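Local coordinates for protein tannase (Fusobacterium nucleatum subsp. nucleatum ATCC 25586, PDB 6YQ4) that probably hydrolyses the galloyl ester bonds of gallotannins, giving this bacterium detoxicant activity against them, and carries a bound magnesium ion, at residues K319-S322 / A327-I330; N309-A314 / N333-V338. All blocks are in the same frame, centred on the assembly; numbering follows the deposited sequence.

Interaction 1 (K319-S322 / A327-I330)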
loop_
_atom_site.group_PDB
_atom_site.type_symbol
_atom_site.label_atom_id
_atom_site.label_comp_id
_atom_site.label_asym_id
_atom_site.label_seq_id
_atom_site.Cartn_x
_atom_site.Cartn_y
_atom_site.Cartn_z
ATOM N N LYS A 319 21.092 -2.211 17.596
ATOM C CA LYS A 319 19.923 -3.066 17.734
ATOM C C LYS A 319 20.332 -4.534 17.728
ATOM O O LYS A 319 21.431 -4.909 17.296
ATOM C CB LYS A 319 18.912 -2.802 16.617
ATOM C CG LYS A 319 18.265 -1.417 16.680
ATOM C CD LYS A 319 17.298 -1.197 15.532
ATOM C CE LYS A 319 16.388 -0.012 15.801
ATOM N NZ LYS A 319 15.086 -0.159 15.070
ATOM N N ASP A 320 19.420 -5.370 18.215
ATOM C CA ASP A 320 19.677 -6.795 18.356
ATOM C C ASP A 320 19.460 -7.499 17.021
ATOM O O ASP A 320 18.421 -7.327 16.378
ATOM C CB ASP A 320 18.759 -7.381 19.434
ATOM C CG ASP A 320 19.061 -8.836 19.740
ATOM O OD1 ASP A 320 18.114 -9.648 19.777
ATOM O OD2 ASP A 320 20.242 -9.168 19.944
ATOM N N ILE A 321 20.450 -8.276 16.591
ATOM C CA ILE A 321 20.269 -9.177 15.459
ATOM C C ILE A 321 20.328 -10.629 15.882
ATOM O O ILE A 321 19.989 -11.509 15.075
ATOM C CB ILE A 321 21.294 -8.902 14.333
ATOM C CG1 ILE A 321 22.704 -9.336 14.751
ATOM C CG2 ILE A 321 21.272 -7.430 13.913
ATOM C CD1 ILE A 321 23.685 -9.343 13.606
ATOM N N SER A 322 20.716 -10.895 17.130
ATOM C CA SER A 322 20.888 -12.199 17.769
ATOM C C SER A 322 20.057 -13.345 17.188
ATOM O O SER A 322 20.612 -14.324 16.673
ATOM C CB SER A 322 20.590 -12.032 19.263
ATOM O OG SER A 322 20.029 -13.192 19.833
ATOM N N ALA A 327 21.736 -17.173 10.084
ATOM C CA ALA A 327 21.700 -16.975 8.642
ATOM C C ALA A 327 22.771 -16.006 8.138
ATOM O O ALA A 327 22.833 -15.743 6.928
ATOM C CB ALA A 327 20.309 -16.465 8.221
ATOM N N PHE A 328 23.608 -15.467 9.023
ATOM C CA PHE A 328 24.483 -14.352 8.690
ATOM C C PHE A 328 25.943 -14.791 8.677
ATOM O O PHE A 328 26.374 -15.589 9.521
ATOM C CB PHE A 328 24.317 -13.211 9.699
ATOM C CG PHE A 328 22.998 -12.503 9.610
ATOM C CD1 PHE A 328 22.147 -12.713 8.538
ATOM C CD2 PHE A 328 22.615 -11.615 10.598
ATOM C CE1 PHE A 328 20.935 -12.050 8.450
ATOM C CE2 PHE A 328 21.390 -10.952 10.522
ATOM C CZ PHE A 328 20.554 -11.170 9.445
ATOM N N THR A 329 26.706 -14.258 7.729
ATOM C CA THR A 329 28.165 -14.297 7.799
ATOM C C THR A 329 28.641 -12.957 8.338
ATOM O O THR A 329 28.491 -11.922 7.674
ATOM C CB THR A 329 28.815 -14.584 6.451
ATOM O OG1 THR A 329 28.316 -15.815 5.924
ATOM C CG2 THR A 329 30.322 -14.713 6.647
ATOM N N ILE A 330 29.218 -12.990 9.536
ATOM C CA ILE A 330 29.694 -11.811 10.245
ATOM C C ILE A 330 31.196 -11.937 10.423
ATOM O O ILE A 330 31.677 -12.956 10.927
ATOM C CB ILE A 330 29.007 -11.666 11.613
ATOM C CG1 ILE A 330 27.505 -11.471 11.420
ATOM C CG2 ILE A 330 29.644 -10.535 12.407
ATOM C CD1 ILE A 330 26.726 -11.500 12.693
#
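Two torsions carry I321 to its partners: chi1 of 71° sets CG1 between the backbone N and the carbonyl carbon, and chi2 of 169° then extends the branch, so that CD1 is the one atom of the residue that reaches segment 327-330. There it meets two side chains at once. CD1 of I321 lies 3.9 Å from CD2 of F328, and because it sits near the plane of the ring, the methyl group abuts the ring's edge and is not laid over a face. CD1 of I330 meets CD1 of I321 tip to tip at 3.8 Å. The CA atoms of I321 and F328 are still 9.5 Å apart, evidence that side chains alone span the gap between the loop after helix 298-316 and one face of strand 328-330, from which F328 and I330 both project. The loop thus packs against the first strand of a beta hairpin, 328-330 paired antiparallel with 335-338. I321 also packs on L315, while F328 rests against I307 of the same helix, placing the contact in a partly buried apolar cluster between helix, loop and strand. With about 107 Å² buried and every meeting atom a carbon, cohesion across these segments is dispersive and hydrophobic, with little directional constraint.

Interaction 2 (N309-A314 / N333-V338); sequences NSANRA and NKVVAV
OD1 of N312 accepts the backbone N-H of V335 at 2.8 Å from V335 N, and with this bond helix 298-316 is fastened to the second strand of a beta hairpin, 328-330 paired antiparallel with 335-338. The same amide also gives: ND2 of N312 donates to O of V335 at 2.9 Å, with an N-H...O angle of 166°. A single side chain thus reads both the N-H and the C=O of one strand residue, much as the backbone of an antiparallel neighbour does at a hydrogen-bonded pair, but from the helix side. The planes agree with this reading. V335 N approaches OD1 on a lone pair in the carbonyl plane, and the acceptor O of V335 lies only 10° out of the amide plane of N312, so the paired bonds should fix the rotation of the group. Chi1 of -84° puts CG of N312 beside its own backbone N and swings the amide over to the strand.

Next to this polar clasp, CB of A311 meets CG2 of V335 at 4.2 Å, and V335 also touches R308 and L315 of the helix. Just beyond, the strand carries a classic beta bulge, V336 and A337 together standing opposite the single residue T329. CB of V335, two bonds from the donor N, lies 3.4 Å from OD1 of N312, a closeness that follows largely from the bond.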
loop_
_atom_site.group_PDB
_atom_site.type_symbol
_atom_site.label_atom_id
_atom_site.label_comp_id
_atom_site.label_asym_id
_atom_site.label_seq_id
_atom_site.Cartn_x
_atom_site.Cartn_y
_atom_site.Cartn_z
ATOM N N ASN A 309 21.924 -5.350 4.171
ATOM C CA ASN A 309 21.934 -3.917 4.402
ATOM C C ASN A 309 21.077 -3.548 5.600
ATOM O O ASN A 309 21.465 -2.688 6.400
ATOM C CB ASN A 309 21.453 -3.188 3.152
ATOM C CG ASN A 309 22.529 -3.072 2.090
ATOM O OD1 ASN A 309 23.695 -3.481 2.281
ATOM N ND2 ASN A 309 22.143 -2.516 0.956
ATOM N N SER A 310 19.910 -4.189 5.739
ATOM C CA SER A 310 19.069 -3.955 6.910
ATOM C C SER A 310 19.790 -4.316 8.211
ATOM O O SER A 310 19.836 -3.509 9.145
ATOM C CB SER A 310 17.764 -4.743 6.794
ATOM O OG SER A 310 16.993 -4.598 7.986
ATOM N N ALA A 311 20.335 -5.542 8.303
ATOM C CA ALA A 311 21.021 -5.955 9.533
ATOM C C ALA A 311 22.256 -5.099 9.831
ATOM O O ALA A 311 22.593 -4.888 11.001
ATOM C CB ALA A 311 21.404 -7.429 9.455
ATOM N N ASN A 312 22.946 -4.594 8.809
ATOM C CA ASN A 312 24.111 -3.754 9.093
ATOM C C ASN A 312 23.725 -2.377 9.609
ATOM O O ASN A 312 24.451 -1.799 10.428
ATOM C CB ASN A 312 24.977 -3.628 7.857
ATOM C CG ASN A 312 25.907 -4.775 7.725
ATOM O OD1 ASN A 312 26.286 -5.387 8.736
ATOM N ND2 ASN A 312 26.268 -5.112 6.489
ATOM N N ARG A 313 22.597 -1.829 9.148
ATOM C CA ARG A 313 22.107 -0.599 9.750
ATOM C C ARG A 313 21.727 -0.832 11.203
ATOM O O ARG A 313 22.034 -0.010 12.073
ATOM C CB ARG A 313 20.924 -0.055 8.954
ATOM C CG ARG A 313 20.225 1.148 9.589
ATOM C CD ARG A 313 19.341 1.865 8.560
ATOM N NE ARG A 313 20.148 2.575 7.554
ATOM C CZ ARG A 313 20.281 2.206 6.276
ATOM N NH1 ARG A 313 21.037 2.923 5.449
ATOM N NH2 ARG A 313 19.658 1.128 5.818
ATOM N N ALA A 314 21.078 -1.964 11.486
ATOM C CA ALA A 314 20.694 -2.278 12.859
ATOM C C ALA A 314 21.915 -2.329 13.765
ATOM O O ALA A 314 21.919 -1.744 14.853
ATOM C CB ALA A 314 19.935 -3.602 12.902
ATOM N N ASN A 333 32.526 -7.735 12.769
ATOM C CA ASN A 333 31.247 -7.228 13.261
ATOM C C ASN A 333 30.488 -6.442 12.193
ATOM O O ASN A 333 29.773 -5.482 12.496
ATOM C CB ASN A 333 31.436 -6.389 14.523
ATOM C CG ASN A 333 31.026 -7.137 15.770
ATOM O OD1 ASN A 333 29.834 -7.299 16.047
ATOM N ND2 ASN A 333 32.013 -7.616 16.527
ATOM N N LYS A 334 30.655 -6.834 10.932
ATOM C CA LYS A 334 29.749 -6.448 9.860
ATOM C C LYS A 334 29.190 -7.708 9.210
ATOM O O LYS A 334 29.906 -8.699 9.035
ATOM C CB LYS A 334 30.435 -5.569 8.803
ATOM C CG LYS A 334 30.862 -4.197 9.305
ATOM C CD LYS A 334 32.169 -3.744 8.668
ATOM C CE LYS A 334 32.985 -2.862 9.603
ATOM N NZ LYS A 334 34.135 -3.606 10.214
ATOM N N VAL A 335 27.902 -7.685 8.886
ATOM C CA VAL A 335 27.319 -8.761 8.090
ATOM C C VAL A 335 27.834 -8.618 6.664
ATOM O O VAL A 335 27.632 -7.580 6.028
ATOM C CB VAL A 335 25.783 -8.711 8.146
ATOM C CG1 VAL A 335 25.161 -9.735 7.195
ATOM C CG2 VAL A 335 25.293 -8.895 9.584
ATOM N N VAL A 336 28.524 -9.642 6.161
ATOM C CA VAL A 336 29.019 -9.621 4.784
ATOM C C VAL A 336 28.269 -10.571 3.860
ATOM O O VAL A 336 28.439 -10.476 2.636
ATOM C CB VAL A 336 30.538 -9.901 4.710
ATOM C CG1 VAL A 336 31.322 -8.900 5.574
ATOM C CG2 VAL A 336 30.859 -11.347 5.116
ATOM N N ALA A 337 27.428 -11.451 4.388
ATOM C CA ALA A 337 26.659 -12.373 3.563
ATOM C C ALA A 337 25.443 -12.818 4.360
ATOM O O ALA A 337 25.507 -12.927 5.588
ATOM C CB ALA A 337 27.488 -13.594 3.131
ATOM N N VAL A 338 24.339 -13.061 3.650
ATOM C CA VAL A 338 23.061 -13.487 4.237
ATOM C C VAL A 338 22.553 -14.687 3.456
ATOM O O VAL A 338 22.285 -14.575 2.255
ATOM C CB VAL A 338 22.000 -12.372 4.213
ATOM C CG1 VAL A 338 20.626 -12.928 4.598
ATOM C CG2 VAL A 338 22.393 -11.253 5.135
#

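From the N terminus the chain runs down helix 298-316, passes through the loop holding 319-322, enters strand 328-330, turns, and returns along strand 335-338. Interaction 2 closes the longer loop, with 18 residues between its segments; interaction 1 closes a short one of four intervening residues and is nested wholly inside it. Their centres are 7 Å apart, and the hairpin couples them: V336 N lies 2.7 Å from T329 O, and T329 N is 2.8 Å from A337 O, both probable hydrogen bonds. F328 bridges them as well, its CE2 lying 3.7 Å from CB of A311. Together they tie helix, connecting loop and hairpin into one peripheral unit, away from the magnesium site.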